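Local coordinates for dUTPase (PDB 3H6X), which probably hydrolyses dUTP to dUMP and diphosphate, working as a trimeric jelly-roll enzyme of nucleotide metabolism, at residues A54-E60 and F124-L128; F100-K104 and R118-G122. Residue numbers count along the deposited sequence, not the author numbering.

Contact 1 (A54-E60 and F124-L128)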
# COMPACT_ATOMS: atom_id res chain seq x y z
N ALA B 54 -2.87 -19.15 -1.03
CA ALA B 54 -1.50 -19.03 -0.51
C ALA B 54 -1.42 -19.51 0.92
O ALA B 54 -2.24 -19.15 1.72
CB ALA B 54 -1.01 -17.58 -0.60
N TYR B 55 -0.41 -20.32 1.22
CA TYR B 55 -0.16 -20.78 2.58
C TYR B 55 1.11 -20.10 3.07
O TYR B 55 1.93 -19.67 2.25
CB TYR B 55 -0.02 -22.32 2.62
CG TYR B 55 1.11 -22.86 1.78
CD1 TYR B 55 2.37 -23.07 2.32
CD2 TYR B 55 0.90 -23.16 0.43
CE1 TYR B 55 3.41 -23.57 1.55
CE2 TYR B 55 1.93 -23.65 -0.37
CZ TYR B 55 3.18 -23.85 0.20
OH TYR B 55 4.21 -24.33 -0.59
N MSE B 56 1.26 -19.96 4.38
CA MSE B 56 2.44 -19.31 4.93
C MSE B 56 2.58 -19.71 6.40
O MSE B 56 1.75 -20.48 6.92
CB MSE B 56 2.31 -17.78 4.80
CG MSE B 56 1.05 -17.28 5.50
SE MSE B 56 0.42 -15.56 4.80
CE MSE B 56 1.47 -15.50 3.17
N GLN B 57 3.61 -19.20 7.06
CA GLN B 57 3.83 -19.59 8.46
C GLN B 57 3.08 -18.68 9.39
O GLN B 57 2.59 -17.63 8.98
CB GLN B 57 5.32 -19.56 8.78
CG GLN B 57 6.11 -20.42 7.81
CD GLN B 57 7.45 -20.82 8.34
OE1 GLN B 57 7.53 -21.55 9.33
NE2 GLN B 57 8.51 -20.37 7.65
N VAL B 58 2.99 -19.06 10.66
CA VAL B 58 2.41 -18.14 11.64
C VAL B 58 3.34 -16.91 11.69
O VAL B 58 4.57 -17.02 11.62
CB VAL B 58 2.29 -18.74 13.05
CG1 VAL B 58 1.52 -20.00 13.02
CG2 VAL B 58 3.56 -19.06 13.61
N GLY B 59 2.74 -15.74 11.80
CA GLY B 59 3.49 -14.50 11.84
C GLY B 59 3.89 -13.96 10.49
O GLY B 59 4.72 -13.06 10.39
N GLU B 60 3.31 -14.55 9.44
CA GLU B 60 3.55 -14.07 8.07
C GLU B 60 2.26 -13.57 7.44
O GLU B 60 1.16 -14.02 7.79
CB GLU B 60 4.20 -15.18 7.23
CG GLU B 60 5.60 -15.52 7.75
CD GLU B 60 6.29 -16.65 7.01
OE1 GLU B 60 5.68 -17.22 6.08
OE2 GLU B 60 7.44 -16.96 7.39
N PHE B 124 5.53 -11.78 0.39
CA PHE B 124 5.39 -12.39 1.71
C PHE B 124 6.29 -11.68 2.70
O PHE B 124 7.47 -11.45 2.40
CB PHE B 124 5.83 -13.86 1.65
CG PHE B 124 4.91 -14.76 0.86
CD1 PHE B 124 3.88 -15.45 1.49
CD2 PHE B 124 5.09 -14.93 -0.50
CE1 PHE B 124 3.06 -16.29 0.78
CE2 PHE B 124 4.27 -15.79 -1.23
CZ PHE B 124 3.25 -16.46 -0.59
N MSE B 125 5.77 -11.36 3.89
CA MSE B 125 6.53 -10.58 4.87
C MSE B 125 6.15 -11.01 6.29
O MSE B 125 5.08 -11.57 6.49
CB MSE B 125 6.26 -9.08 4.71
CG MSE B 125 6.63 -8.54 3.33
SE MSE B 125 6.32 -6.63 3.28
CE MSE B 125 7.95 -6.01 3.99
N PRO B 126 7.03 -10.73 7.27
CA PRO B 126 6.70 -10.99 8.68
C PRO B 126 5.86 -9.86 9.26
O PRO B 126 5.95 -8.70 8.82
CB PRO B 126 8.08 -10.97 9.36
CG PRO B 126 8.86 -9.98 8.53
CD PRO B 126 8.40 -10.22 7.10
N PHE B 127 5.02 -10.19 10.23
CA PHE B 127 4.33 -9.16 11.01
C PHE B 127 4.46 -9.45 12.50
O PHE B 127 4.86 -10.55 12.89
CB PHE B 127 2.85 -9.03 10.62
CG PHE B 127 1.99 -10.19 11.06
CD1 PHE B 127 1.76 -11.25 10.20
CD2 PHE B 127 1.38 -10.19 12.31
CE1 PHE B 127 0.96 -12.30 10.57
CE2 PHE B 127 0.56 -11.26 12.70
CZ PHE B 127 0.36 -12.32 11.82
N LEU B 128 4.09 -8.48 13.33
CA LEU B 128 4.37 -8.51 14.76
C LEU B 128 3.08 -8.33 15.57
O LEU B 128 2.13 -7.68 15.11
CB LEU B 128 5.35 -7.38 15.12
CG LEU B 128 6.70 -7.42 14.41
CD1 LEU B 128 7.47 -6.08 14.57
CD2 LEU B 128 7.53 -8.60 14.92
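Backbone polar contacts fix the way residues 54-60 turn back onto residues 124-128. Gln57 to Glu60 form a type II beta turn, with Glu60 N hydrogen-bonded to Gln57 O at 3.2 Å. Gly59, in its third position, has a positive phi of 84°, where any CB would collide with the carbonyl O of Val58. Beyond the turn, Phe127 N donates to Gly59 O (2.9 Å, nearly linear), and CA-H...O contacts of 3.3 Å join Pro126 CA to Gly59 O and Glu60 CA to Met125 O. Glu60 and Pro126 are thus an antiparallel non-hydrogen-bonded pair, their side chains on the same face of the sheet.

The Glu60 carboxylate folds back over the turn: OE1 accepts Gln57 N at 3.0 Å, while OE2 is salt-bridged to Arg5.

In the jelly roll, this turn links strand 52-55 to strand 60-66, which pairs with strand 118-126 just where the C-terminal chain departs. As in other trimeric dUTPases, that departing segment runs onto a neighbour: Leu128 packs on Glu60 of the second subunit, while Tyr55 OH is hydrogen-bonded to Asp131 of the third.

Aromatic packing completes the contact at both ends. Gly59 CA sits over a face of the Phe127 ring, a CH-pi contact 4.0 Å from its centroid, and Glu60 O lies at the ring edge, 3.3 Å from Phe127 CE1. At the other end Ala54 and Met56, a selenomethionine, point toward Phe124; Ala54 CB lies 4.4 Å from Phe124 CZ, and Leu62 and Phe7 also touch that ring.

Contact 2 (F100-K104 and R118-G122); sequences FAQMK and RVVQG
Met103, a selenomethionine, lies across two consecutive valines, with its SE 4.1 Å from Val119 CG2 and 4.4 Å from Val120 CG1. The contact is buried in the core of the jelly-roll barrel, where two antiparallel sheets face each other: residues 100-104 belong to strand 100-105, in the sheet with strands 45-49 and 76-78, and residues 118-122 to strand 118-126, in the one with strands 30-33 and 60-66. The N-to-C directions of the two segments differ by 118°, and their axes approach to 8.2 Å. At this separation no hydrogen bond joins them, and side chains alone fill the gap; the nearest CA atoms are those of Ala101 and Val120, 7.2 Å apart.

Segment 100-104 is regularly extended, so Ala101 and Met103 both point across. Segment 118-122 departs from regularity at Val119, whose phi/psi of -127/-40, followed by -142/164 at Val120, are close to those of a classic beta bulge, consistent with both valines pointing toward the facing sheet. Val119 has chi1 p and Val120 chi1 m, whereas Met103 is m at all three chi angles, folding its chain so that SE meets both valines. Leu76, Leu78 and Val48 also line Met103, and Val120 touches Leu32. The small Ala101 gives the tightest approach, its CB 3.8 Å from Val120 CG1 and 4.5 Å from Val119 CG2.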
# COMPACT_ATOMS: atom_id res chain seq x y z
N PHE B 100 -8.62 -12.99 -4.87
CA PHE B 100 -9.15 -12.09 -5.89
C PHE B 100 -8.47 -10.73 -5.79
O PHE B 100 -8.13 -10.29 -4.68
CB PHE B 100 -10.66 -11.87 -5.70
CG PHE B 100 -11.50 -13.07 -6.03
CD1 PHE B 100 -11.65 -14.09 -5.12
CD2 PHE B 100 -12.16 -13.15 -7.26
CE1 PHE B 100 -12.44 -15.21 -5.42
CE2 PHE B 100 -12.96 -14.24 -7.55
CZ PHE B 100 -13.09 -15.27 -6.64
N ALA B 101 -8.29 -10.08 -6.93
CA ALA B 101 -7.81 -8.69 -6.98
C ALA B 101 -8.99 -7.76 -7.28
O ALA B 101 -9.66 -7.89 -8.30
CB ALA B 101 -6.74 -8.56 -8.06
N GLN B 102 -9.26 -6.83 -6.38
CA GLN B 102 -10.38 -5.90 -6.54
C GLN B 102 -9.96 -4.71 -7.41
O GLN B 102 -9.32 -3.77 -6.92
CB GLN B 102 -10.84 -5.43 -5.16
CG GLN B 102 -12.23 -4.80 -5.13
CD GLN B 102 -12.61 -4.31 -3.74
OE1 GLN B 102 -12.21 -4.89 -2.72
NE2 GLN B 102 -13.38 -3.23 -3.69
N MSE B 103 -10.29 -4.77 -8.70
CA MSE B 103 -9.77 -3.80 -9.67
C MSE B 103 -10.88 -2.84 -10.11
O MSE B 103 -12.02 -3.27 -10.35
CB MSE B 103 -9.23 -4.52 -10.90
CG MSE B 103 -8.25 -5.63 -10.60
SE MSE B 103 -6.64 -4.93 -9.74
CE MSE B 103 -6.06 -3.70 -11.14
N LYS B 104 -10.54 -1.56 -10.20
CA LYS B 104 -11.46 -0.55 -10.70
C LYS B 104 -10.99 -0.04 -12.06
O LYS B 104 -9.82 0.25 -12.25
CB LYS B 104 -11.59 0.63 -9.73
CG LYS B 104 -12.56 1.70 -10.27
CD LYS B 104 -12.89 2.76 -9.23
CE LYS B 104 -13.71 3.88 -9.86
NZ LYS B 104 -14.15 4.87 -8.83
N ARG B 118 -0.82 -10.80 -16.23
CA ARG B 118 -0.40 -10.51 -14.85
C ARG B 118 -1.18 -9.31 -14.32
O ARG B 118 -1.38 -8.32 -15.02
CB ARG B 118 1.11 -10.26 -14.80
CG ARG B 118 1.90 -11.50 -15.20
CD ARG B 118 3.39 -11.22 -15.18
NE ARG B 118 3.81 -10.44 -16.34
CZ ARG B 118 5.01 -9.90 -16.46
NH1 ARG B 118 5.92 -10.08 -15.50
NH2 ARG B 118 5.32 -9.19 -17.54
N VAL B 119 -1.63 -9.40 -13.08
CA VAL B 119 -2.57 -8.39 -12.56
C VAL B 119 -2.11 -7.75 -11.25
O VAL B 119 -2.26 -6.54 -11.08
CB VAL B 119 -4.02 -8.96 -12.45
CG1 VAL B 119 -4.11 -10.10 -11.42
CG2 VAL B 119 -5.01 -7.83 -12.12
N VAL B 120 -1.54 -8.54 -10.34
CA VAL B 120 -1.00 -7.95 -9.12
C VAL B 120 0.29 -8.66 -8.75
O VAL B 120 0.59 -9.71 -9.30
CB VAL B 120 -1.98 -8.01 -7.91
CG1 VAL B 120 -3.21 -7.13 -8.14
CG2 VAL B 120 -2.38 -9.45 -7.64
N GLN B 121 1.09 -8.07 -7.86
CA GLN B 121 2.26 -8.77 -7.35
C GLN B 121 2.12 -9.06 -5.87
O GLN B 121 1.66 -8.22 -5.10
CB GLN B 121 3.53 -7.98 -7.61
CG GLN B 121 3.53 -6.58 -7.06
CD GLN B 121 4.69 -5.76 -7.62
OE1 GLN B 121 5.81 -6.22 -7.64
NE2 GLN B 121 4.41 -4.54 -8.07
N GLY B 122 2.49 -10.27 -5.46
CA GLY B 122 2.35 -10.65 -4.07
C GLY B 122 3.71 -10.74 -3.38
O GLY B 122 4.65 -11.33 -3.92

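From the N terminus, the chain first passes through residues 54-60, and contact 1 closes only when it returns at 124-128. The 63 residues between hold helix 69-74 and most of the later barrel strands. Nested inside this long loop, contact 2 closes a short one of 13 residues, from 100-104 to 118-122. Both contacts end on strand 118-126, with Val123 alone separating their segments, although their centres are 19 Å apart. Contact 2 holds the two sheets together face to face near the middle of the subunit. Contact 1 fastens the far end of the shared strand to the turn after strand 52-55, where neighbouring subunits meet the chain.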